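Local coordinates for light Chain (Clostridium botulinum, PDB 6BVD), which acts as the zinc metalloendopeptidase of the mosaic botulinum neurotoxin type HA and probably cleaves a SNARE protein of the nerve terminal, at residues 6-14 with 83-94; 16-25 with 138-146. All coordinates share one frame; numbering follows the deposited sequence.

Contact 1 (6-14 with 83-94); sequences VINSFNYDD and NTEKNKYLQIMI
With CG anti to the backbone N in both residues (chi1 -172° in Tyr12, -178° in Asn87), Tyr12 lays its ring along the start of helix 83-100 while Asn87 turns its amide toward the loop backbone, and the CB atoms of the two residues meet. Asn87 OD1 accepts Tyr12 N at 2.8 Å, the donor tilted from the carbonyl plane. One helical turn on, Gln91 bends at chi2 (-50°) and gives NE2 to Phe10 O, 2.8 Å away; this bond is nearly straight and lies in both the carbonyl plane and the Gln91 amide plane. The irregular loop offers Phe10 C=O and, two residues on, Tyr12 N-H; a primary amide has both a donor and an acceptor, so Gln91 can use NE2 and Asn87 OD1. A water bridges Asn11 OD1 to Asn87 ND2, while Asn11 ND2 binds Asp14 OD1 and Ile395 O of the second subunit. Apolar contacts flank the polar row. Lys86 runs beside Tyr12 with its CB over one ring face, 4.2 Å from the centroid, a CH-pi contact, and carries its ammonium on to Leu80 O. Leu90 CD1 lies at the edge of the same ring, 4.1 Å from Tyr12 CD1. Farther along, Ile94 CD1 reaches Phe10 CE1 at 3.9 Å, and Ile94 CG2 rests against Ser9 OG. The contact thus fastens an irregular N-terminal segment to a helix through side-chain amides that take up Phe10 O and Tyr12 N, beside carbon packing in which Leu90 also touches Ile47 and Phe10 is buried against Ile21 and Phe39.

Contact 2 (16-25 with 138-146); sequences VNDNTIIYIR and SFNVKLANG
Strands 21-24 and 138-142 pair antiparallel, with 126° between the N-to-C directions of these short segments, far from the 180° of a straight pair; in the mixed sheet 21-24 lies between 36-40 and 138-142, which pairs on its other side with 148-152. Lys142 N to Tyr23 O (2.9 Å) and Arg25 N to Asn140 O (2.8 Å) carry the pairing, whereas Tyr23 N to Lys142 O is weak at 3.5 Å. Beta-branched Ile and Val, well suited to strands, pack together: Ile24 CG2 meets Val141 CG1 at 3.9 Å, and Ile22 CG1 sits between its backbone N and carbonyl carbon (chi1 62°), which sends CD1 to Val141 CB (3.6 Å). Asn140 lies alongside Arg25, its amide stacked on the guanidinium, planes 9° apart; the amide nitrogen lies over the centre, so ND2 and NH2 meet as two donors and do not hydrogen-bond, and Arg25 NH1 turns to Asn33. A water links Arg25 NE and O to Asn140 N. Asp18, a carboxylate suited to accepting a turn N-H, takes Ala144 N on the syn lone pair of OD1 at 2.8 Å. The few strand bonds are therefore supplemented at one end by a carboxylate holding a turn and at the other by a stacked cation.

The two contacts interleave along the chain: 16-25 follows 6-14 almost at once, and their partners 83-94 and 138-146 follow in the same order. Their centres are about 17 Å apart, and they touch. Ile21 CD1, on the strand of contact 2, packs against Asp14 CB at 3.5 Å and Phe10 CB at 3.9 Å from contact 1. Strand 36-40 serves both: it pairs with 21-24 on the side away from 138-142, and its Phe39 meets the rings of Phe10 and Tyr12. Neither contact includes a zinc ligand; His228, His232 and Glu266 belong to other parts of the chain. The calcium ion, bound by Asp384 and Glu389, is about 9 Å from the Ile94 side chain, and the second subunit touches contact 1 but not contact 2.

Contact 1 (6-14 with 83-94)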
loop_
_atom_site.group_PDB
_atom_site.type_symbol
_atom_site.label_atom_id
_atom_site.label_comp_id
_atom_site.label_asym_id
_atom_site.label_seq_id
_atom_site.Cartn_x
_atom_site.Cartn_y
_atom_site.Cartn_z
ATOM N N VAL A 6 8.766 -6.601 8.767
ATOM C CA VAL A 6 7.519 -7.096 8.231
ATOM C C VAL A 6 6.318 -6.578 9.036
ATOM O O VAL A 6 6.278 -6.698 10.271
ATOM C CB VAL A 6 7.525 -8.644 8.246
ATOM C CG1 VAL A 6 6.161 -9.199 7.866
ATOM C CG2 VAL A 6 8.644 -9.171 7.336
ATOM N N ILE A 7 5.350 -5.975 8.349
ATOM C CA ILE A 7 4.121 -5.535 8.994
ATOM C C ILE A 7 3.058 -6.621 8.823
ATOM O O ILE A 7 2.761 -7.010 7.698
ATOM C CB ILE A 7 3.638 -4.180 8.404
ATOM C CG1 ILE A 7 4.728 -3.095 8.568
ATOM C CG2 ILE A 7 2.351 -3.770 9.050
ATOM C CD1 ILE A 7 5.199 -2.883 10.036
ATOM N N ASN A 8 2.520 -7.159 9.929
ATOM C CA ASN A 8 1.479 -8.196 9.835
ATOM C C ASN A 8 0.062 -7.644 9.697
ATOM O O ASN A 8 -0.212 -6.592 10.232
ATOM C CB ASN A 8 1.556 -9.090 11.088
ATOM C CG ASN A 8 2.919 -9.696 11.262
ATOM O OD1 ASN A 8 3.427 -10.340 10.356
ATOM N ND2 ASN A 8 3.522 -9.490 12.415
ATOM N N SER A 9 -0.838 -8.380 9.042
ATOM C CA SER A 9 -2.277 -8.057 8.998
ATOM C C SER A 9 -3.120 -9.112 9.756
ATOM O O SER A 9 -2.704 -10.261 9.914
ATOM C CB SER A 9 -2.778 -7.937 7.549
ATOM O OG SER A 9 -2.265 -6.757 6.940
ATOM N N PHE A 10 -4.272 -8.680 10.259
ATOM C CA PHE A 10 -5.184 -9.490 11.069
ATOM C C PHE A 10 -6.523 -8.760 11.134
ATOM O O PHE A 10 -6.582 -7.529 10.975
ATOM C CB PHE A 10 -4.629 -9.732 12.502
ATOM C CG PHE A 10 -3.587 -8.709 12.942
ATOM C CD1 PHE A 10 -3.925 -7.368 13.108
ATOM C CD2 PHE A 10 -2.268 -9.094 13.152
ATOM C CE1 PHE A 10 -2.975 -6.423 13.491
ATOM C CE2 PHE A 10 -1.299 -8.155 13.537
ATOM C CZ PHE A 10 -1.651 -6.817 13.719
ATOM N N ASN A 11 -7.590 -9.514 11.355
ATOM C CA ASN A 11 -8.889 -8.942 11.692
ATOM C C ASN A 11 -9.135 -9.172 13.186
ATOM O O ASN A 11 -8.580 -10.118 13.746
ATOM C CB ASN A 11 -9.986 -9.573 10.828
ATOM C CG ASN A 11 -9.620 -9.568 9.356
ATOM O OD1 ASN A 11 -9.708 -8.535 8.716
ATOM N ND2 ASN A 11 -9.216 -10.722 8.819
ATOM N N TYR A 12 -9.939 -8.328 13.837
ATOM C CA TYR A 12 -10.131 -8.484 15.284
ATOM C C TYR A 12 -10.680 -9.881 15.618
ATOM O O TYR A 12 -10.354 -10.446 16.665
ATOM C CB TYR A 12 -11.076 -7.422 15.852
ATOM C CG TYR A 12 -11.097 -7.471 17.356
ATOM C CD1 TYR A 12 -10.063 -6.923 18.094
ATOM C CD2 TYR A 12 -12.118 -8.137 18.034
ATOM C CE1 TYR A 12 -10.057 -7.004 19.494
ATOM C CE2 TYR A 12 -12.122 -8.224 19.421
ATOM C CZ TYR A 12 -11.097 -7.653 20.140
ATOM O OH TYR A 12 -11.098 -7.743 21.517
ATOM N N ASP A 13 -11.503 -10.430 14.735
ATOM C CA ASP A 13 -12.121 -11.717 15.008
ATOM C C ASP A 13 -11.291 -12.935 14.590
ATOM O O ASP A 13 -11.734 -14.053 14.806
ATOM C CB ASP A 13 -13.484 -11.803 14.320
ATOM C CG ASP A 13 -14.564 -10.993 15.029
ATOM O OD1 ASP A 13 -14.414 -10.629 16.225
ATOM O OD2 ASP A 13 -15.583 -10.722 14.368
ATOM N N ASP A 14 -10.105 -12.745 14.018
ATOM C CA ASP A 14 -9.262 -13.897 13.680
ATOM C C ASP A 14 -8.956 -14.712 14.946
ATOM O O ASP A 14 -8.717 -14.170 16.021
ATOM C CB ASP A 14 -7.935 -13.490 13.062
ATOM C CG ASP A 14 -8.059 -12.832 11.691
ATOM O OD1 ASP A 14 -9.157 -12.794 11.090
ATOM O OD2 ASP A 14 -6.997 -12.350 11.230
ATOM N N ASN A 83 -16.789 -4.615 18.710
ATOM C CA ASN A 83 -15.806 -5.373 17.955
ATOM C C ASN A 83 -15.572 -4.816 16.570
ATOM O O ASN A 83 -14.450 -4.863 16.062
ATOM C CB ASN A 83 -16.239 -6.829 17.834
ATOM C CG ASN A 83 -15.944 -7.632 19.086
ATOM O OD1 ASN A 83 -15.566 -7.084 20.130
ATOM N ND2 ASN A 83 -16.105 -8.941 18.985
ATOM N N THR A 84 -16.630 -4.307 15.944
ATOM C CA THR A 84 -16.477 -3.714 14.627
ATOM C C THR A 84 -15.531 -2.504 14.692
ATOM O O THR A 84 -14.635 -2.356 13.860
ATOM C CB THR A 84 -17.840 -3.308 14.023
ATOM O OG1 THR A 84 -18.587 -4.490 13.726
ATOM C CG2 THR A 84 -17.645 -2.539 12.721
ATOM N N GLU A 85 -15.708 -1.641 15.683
ATOM C CA GLU A 85 -14.821 -0.487 15.789
ATOM C C GLU A 85 -13.395 -0.866 16.246
ATOM O O GLU A 85 -12.435 -0.196 15.875
ATOM C CB GLU A 85 -15.411 0.575 16.724
ATOM C CG GLU A 85 -14.764 1.959 16.495
ATOM C CD GLU A 85 -15.557 3.120 17.086
ATOM O OE1 GLU A 85 -16.085 2.995 18.212
ATOM O OE2 GLU A 85 -15.676 4.158 16.386
ATOM N N LYS A 86 -13.240 -1.920 17.048
ATOM C CA LYS A 86 -11.890 -2.376 17.391
ATOM C C LYS A 86 -11.161 -2.857 16.119
ATOM O O LYS A 86 -9.953 -2.626 15.933
ATOM C CB LYS A 86 -11.947 -3.496 18.454
ATOM C CG LYS A 86 -12.536 -3.013 19.765
ATOM C CD LYS A 86 -12.444 -4.148 20.837
ATOM C CE LYS A 86 -12.941 -3.747 22.220
ATOM N NZ LYS A 86 -14.414 -3.644 22.345
ATOM N N ASN A 87 -11.906 -3.517 15.236
ATOM C CA ASN A 87 -11.319 -4.001 13.999
ATOM C C ASN A 87 -10.930 -2.831 13.089
ATOM O O ASN A 87 -9.900 -2.861 12.431
ATOM C CB ASN A 87 -12.276 -4.942 13.277
ATOM C CG ASN A 87 -11.671 -5.498 11.999
ATOM O OD1 ASN A 87 -10.707 -6.263 12.041
ATOM N ND2 ASN A 87 -12.202 -5.087 10.860
ATOM N N LYS A 88 -11.767 -1.804 13.059
ATOM C CA LYS A 88 -11.468 -0.636 12.253
ATOM C C LYS A 88 -10.165 0.002 12.742
ATOM O O LYS A 88 -9.289 0.308 11.936
ATOM C CB LYS A 88 -12.625 0.370 12.306
ATOM C CG LYS A 88 -12.497 1.453 11.242
ATOM C CD LYS A 88 -13.411 2.633 11.514
ATOM C CE LYS A 88 -13.265 3.696 10.421
ATOM N NZ LYS A 88 -14.152 4.860 10.680
ATOM N N TYR A 89 -10.037 0.142 14.073
ATOM C CA TYR A 89 -8.841 0.668 14.728
ATOM C C TYR A 89 -7.598 -0.157 14.332
ATOM O O TYR A 89 -6.534 0.395 14.025
ATOM C CB TYR A 89 -9.037 0.672 16.293
ATOM C CG TYR A 89 -7.854 1.171 17.062
ATOM C CD1 TYR A 89 -7.821 2.475 17.580
ATOM C CD2 TYR A 89 -6.759 0.332 17.298
ATOM C CE1 TYR A 89 -6.717 2.939 18.273
ATOM C CE2 TYR A 89 -5.660 0.778 17.996
ATOM C CZ TYR A 89 -5.646 2.071 18.494
ATOM O OH TYR A 89 -4.543 2.485 19.188
ATOM N N LEU A 90 -7.718 -1.477 14.379
ATOM C CA LEU A 90 -6.635 -2.352 13.952
ATOM C C LEU A 90 -6.236 -2.074 12.480
ATOM O O LEU A 90 -5.066 -1.995 12.168
ATOM C CB LEU A 90 -7.047 -3.808 14.060
ATOM C CG LEU A 90 -6.946 -4.474 15.422
ATOM C CD1 LEU A 90 -7.186 -6.000 15.259
ATOM C CD2 LEU A 90 -5.596 -4.182 16.055
ATOM N N GLN A 91 -7.210 -1.964 11.588
ATOM C CA GLN A 91 -6.862 -1.759 10.169
ATOM C C GLN A 91 -6.181 -0.416 9.916
ATOM O O GLN A 91 -5.369 -0.281 8.995
ATOM C CB GLN A 91 -8.099 -1.885 9.272
ATOM C CG GLN A 91 -8.872 -3.169 9.488
ATOM C CD GLN A 91 -8.006 -4.415 9.465
ATOM O OE1 GLN A 91 -7.227 -4.629 8.546
ATOM N NE2 GLN A 91 -8.159 -5.266 10.500
ATOM N N ILE A 92 -6.568 0.606 10.663
ATOM C CA ILE A 92 -5.941 1.908 10.498
ATOM C C ILE A 92 -4.507 1.811 10.988
ATOM O O ILE A 92 -3.593 2.315 10.356
ATOM C CB ILE A 92 -6.747 2.984 11.266
ATOM C CG1 ILE A 92 -8.124 3.103 10.622
ATOM C CG2 ILE A 92 -5.965 4.315 11.378
ATOM C CD1 ILE A 92 -9.084 4.012 11.373
ATOM N N MET A 93 -4.303 1.136 12.119
ATOM C CA MET A 93 -2.967 0.986 12.665
ATOM C C MET A 93 -2.074 0.218 11.673
ATOM O O MET A 93 -0.903 0.565 11.476
ATOM C CB MET A 93 -3.000 0.272 14.038
ATOM C CG MET A 93 -3.702 1.068 15.117
ATOM S SD MET A 93 -3.009 2.712 15.334
ATOM C CE MET A 93 -1.304 2.348 15.782
ATOM N N ILE A 94 -2.635 -0.793 11.024
ATOM C CA ILE A 94 -1.912 -1.520 9.994
ATOM C C ILE A 94 -1.525 -0.548 8.860
ATOM O O ILE A 94 -0.403 -0.511 8.370
ATOM C CB ILE A 94 -2.778 -2.663 9.448
ATOM C CG1 ILE A 94 -2.882 -3.806 10.466
ATOM C CG2 ILE A 94 -2.204 -3.234 8.185
ATOM C CD1 ILE A 94 -3.937 -4.826 10.083
HETATM O O HOH W 1 -10.927 -6.001 8.163
#

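Contact 2 (16-25 with 138-146)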
loop_
_atom_site.group_PDB
_atom_site.type_symbol
_atom_site.label_atom_id
_atom_site.label_comp_id
_atom_site.label_asym_id
_atom_site.label_seq_id
_atom_site.Cartn_x
_atom_site.Cartn_y
_atom_site.Cartn_z
ATOM N N VAL A 16 -6.999 -16.955 17.811
ATOM C CA VAL A 16 -5.648 -17.002 18.382
ATOM C C VAL A 16 -4.776 -17.984 17.600
ATOM O O VAL A 16 -5.274 -19.020 17.143
ATOM C CB VAL A 16 -5.716 -17.384 19.884
ATOM C CG1 VAL A 16 -4.317 -17.777 20.460
ATOM C CG2 VAL A 16 -6.334 -16.236 20.646
ATOM N N ASN A 17 -3.499 -17.664 17.395
ATOM C CA ASN A 17 -2.677 -18.521 16.522
ATOM C C ASN A 17 -1.263 -18.717 17.059
ATOM O O ASN A 17 -0.393 -19.195 16.341
ATOM C CB ASN A 17 -2.636 -17.939 15.081
ATOM C CG ASN A 17 -2.053 -16.507 15.033
ATOM O OD1 ASN A 17 -1.159 -16.193 15.789
ATOM N ND2 ASN A 17 -2.524 -15.673 14.077
ATOM N N ASP A 18 -1.046 -18.343 18.322
ATOM C CA ASP A 18 0.245 -18.495 19.007
ATOM C C ASP A 18 1.418 -17.825 18.298
ATOM O O ASP A 18 2.559 -18.228 18.477
ATOM C CB ASP A 18 0.592 -19.984 19.193
ATOM C CG ASP A 18 -0.406 -20.715 20.064
ATOM O OD1 ASP A 18 -1.262 -20.053 20.678
ATOM O OD2 ASP A 18 -0.329 -21.967 20.137
ATOM N N ASN A 19 1.144 -16.836 17.449
ATOM C CA ASN A 19 2.201 -16.182 16.695
ATOM C C ASN A 19 1.899 -14.681 16.600
ATOM O O ASN A 19 2.537 -13.888 17.287
ATOM C CB ASN A 19 2.369 -16.809 15.298
ATOM C CG ASN A 19 3.387 -16.069 14.451
ATOM O OD1 ASN A 19 4.341 -15.490 14.970
ATOM N ND2 ASN A 19 3.184 -16.078 13.135
ATOM N N THR A 20 0.907 -14.306 15.791
ATOM C CA THR A 20 0.554 -12.878 15.696
ATOM C C THR A 20 -0.654 -12.484 16.523
ATOM O O THR A 20 -0.936 -11.281 16.688
ATOM C CB THR A 20 0.315 -12.448 14.221
ATOM O OG1 THR A 20 -0.635 -13.314 13.579
ATOM C CG2 THR A 20 1.610 -12.524 13.463
ATOM N N ILE A 21 -1.386 -13.487 17.035
ATOM C CA ILE A 21 -2.559 -13.211 17.846
ATOM C C ILE A 21 -2.627 -14.142 19.039
ATOM O O ILE A 21 -2.866 -15.352 18.851
ATOM C CB ILE A 21 -3.848 -13.380 17.072
ATOM C CG1 ILE A 21 -3.865 -12.492 15.816
ATOM C CG2 ILE A 21 -5.024 -13.018 17.936
ATOM C CD1 ILE A 21 -5.119 -12.671 15.049
ATOM N N ILE A 22 -2.441 -13.564 20.224
ATOM C CA ILE A 22 -2.474 -14.302 21.505
ATOM C C ILE A 22 -3.167 -13.449 22.553
ATOM O O ILE A 22 -3.437 -12.279 22.325
ATOM C CB ILE A 22 -1.074 -14.665 22.038
ATOM C CG1 ILE A 22 -0.293 -13.386 22.316
ATOM C CG2 ILE A 22 -0.296 -15.539 21.083
ATOM C CD1 ILE A 22 1.128 -13.646 22.639
ATOM N N TYR A 23 -3.522 -14.051 23.689
ATOM C CA TYR A 23 -3.990 -13.253 24.827
ATOM C C TYR A 23 -2.835 -12.820 25.701
ATOM O O TYR A 23 -1.959 -13.633 26.032
ATOM C CB TYR A 23 -5.026 -14.028 25.649
ATOM C CG TYR A 23 -6.419 -13.861 25.069
ATOM C CD1 TYR A 23 -7.333 -12.966 25.625
ATOM C CD2 TYR A 23 -6.806 -14.577 23.946
ATOM C CE1 TYR A 23 -8.598 -12.800 25.079
ATOM C CE2 TYR A 23 -8.060 -14.424 23.396
ATOM C CZ TYR A 23 -8.953 -13.546 23.966
ATOM O OH TYR A 23 -10.192 -13.413 23.401
ATOM N N ILE A 24 -2.777 -11.548 26.093
ATOM C CA ILE A 24 -1.653 -11.204 26.935
ATOM C C ILE A 24 -2.113 -10.564 28.240
ATOM O O ILE A 24 -3.140 -9.901 28.301
ATOM C CB ILE A 24 -0.648 -10.271 26.233
ATOM C CG1 ILE A 24 -1.154 -8.847 26.191
ATOM C CG2 ILE A 24 -0.342 -10.753 24.851
ATOM C CD1 ILE A 24 -0.230 -7.938 25.371
ATOM N N ARG A 25 -1.338 -10.791 29.284
ATOM C CA ARG A 25 -1.589 -10.187 30.609
ATOM C C ARG A 25 -0.675 -8.989 30.715
ATOM O O ARG A 25 0.511 -9.163 30.966
ATOM C CB ARG A 25 -1.299 -11.182 31.741
ATOM C CG ARG A 25 -1.764 -10.676 33.126
ATOM C CD ARG A 25 -1.415 -11.697 34.255
ATOM N NE ARG A 25 0.034 -11.756 34.500
ATOM C CZ ARG A 25 0.589 -12.444 35.489
ATOM N NH1 ARG A 25 -0.189 -13.097 36.325
ATOM N NH2 ARG A 25 1.905 -12.460 35.653
ATOM N N SER A 138 9.167 -8.778 30.793
ATOM C CA SER A 138 8.358 -9.843 30.220
ATOM C C SER A 138 6.936 -9.838 30.769
ATOM O O SER A 138 6.627 -9.128 31.729
ATOM C CB SER A 138 9.056 -11.197 30.461
ATOM O OG SER A 138 9.048 -11.481 31.835
ATOM N N PHE A 139 6.042 -10.575 30.113
ATOM C CA PHE A 139 4.651 -10.702 30.561
ATOM C C PHE A 139 4.096 -12.091 30.271
ATOM O O PHE A 139 4.588 -12.790 29.368
ATOM C CB PHE A 139 3.749 -9.644 29.904
ATOM C CG PHE A 139 3.983 -9.481 28.413
ATOM C CD1 PHE A 139 3.371 -10.326 27.496
ATOM C CD2 PHE A 139 4.816 -8.462 27.937
ATOM C CE1 PHE A 139 3.574 -10.196 26.114
ATOM C CE2 PHE A 139 5.041 -8.312 26.548
ATOM C CZ PHE A 139 4.421 -9.197 25.632
ATOM N N ASN A 140 3.069 -12.484 31.024
ATOM C CA ASN A 140 2.343 -13.723 30.700
ATOM C C ASN A 140 1.502 -13.638 29.432
ATOM O O ASN A 140 0.811 -12.644 29.190
ATOM C CB ASN A 140 1.428 -14.147 31.861
ATOM C CG ASN A 140 2.192 -14.795 32.994
ATOM O OD1 ASN A 140 3.416 -14.846 32.955
ATOM N ND2 ASN A 140 1.478 -15.322 33.989
ATOM N N VAL A 141 1.531 -14.702 28.627
ATOM C CA VAL A 141 0.598 -14.818 27.510
ATOM C C VAL A 141 -0.103 -16.182 27.554
ATOM O O VAL A 141 0.466 -17.178 28.018
ATOM C CB VAL A 141 1.264 -14.638 26.114
ATOM C CG1 VAL A 141 2.186 -13.419 26.096
ATOM C CG2 VAL A 141 2.001 -15.871 25.666
ATOM N N LYS A 142 -1.354 -16.205 27.126
ATOM C CA LYS A 142 -2.137 -17.434 27.142
ATOM C C LYS A 142 -2.314 -17.958 25.710
ATOM O O LYS A 142 -2.825 -17.252 24.820
ATOM C CB LYS A 142 -3.474 -17.191 27.847
ATOM C CG LYS A 142 -4.359 -18.428 27.997
ATOM C CD LYS A 142 -5.716 -18.055 28.568
ATOM C CE LYS A 142 -5.611 -17.639 30.038
ATOM N NZ LYS A 142 -6.928 -17.127 30.554
ATOM N N LEU A 143 -1.799 -19.155 25.455
ATOM C CA LEU A 143 -1.833 -19.734 24.124
ATOM C C LEU A 143 -3.198 -20.355 23.737
ATOM O O LEU A 143 -4.137 -20.423 24.544
ATOM C CB LEU A 143 -0.706 -20.766 23.989
ATOM C CG LEU A 143 0.709 -20.220 24.238
ATOM C CD1 LEU A 143 1.737 -21.342 24.245
ATOM C CD2 LEU A 143 1.135 -19.112 23.242
ATOM N N ALA A 144 -3.294 -20.801 22.487
ATOM C CA ALA A 144 -4.526 -21.383 21.966
ATOM C C ALA A 144 -5.006 -22.574 22.807
ATOM O O ALA A 144 -6.201 -22.706 23.070
ATOM C CB ALA A 144 -4.327 -21.821 20.532
ATOM N N ASN A 145 -4.084 -23.419 23.251
ATOM C CA ASN A 145 -4.485 -24.575 24.072
ATOM C C ASN A 145 -4.668 -24.191 25.537
ATOM O O ASN A 145 -4.917 -25.052 26.387
ATOM C CB ASN A 145 -3.477 -25.737 23.974
ATOM C CG ASN A 145 -2.105 -25.392 24.549
ATOM O OD1 ASN A 145 -1.920 -24.369 25.196
ATOM N ND2 ASN A 145 -1.154 -26.295 24.367
ATOM N N GLY A 146 -4.464 -22.920 25.857
ATOM C CA GLY A 146 -4.624 -22.484 27.228
ATOM C C GLY A 146 -3.365 -22.486 28.083
ATOM O O GLY A 146 -3.421 -22.008 29.214
HETATM O O HOH W 2 -1.367 -23.606 21.854
HETATM O O HOH W 3 1.762 -10.403 32.749
#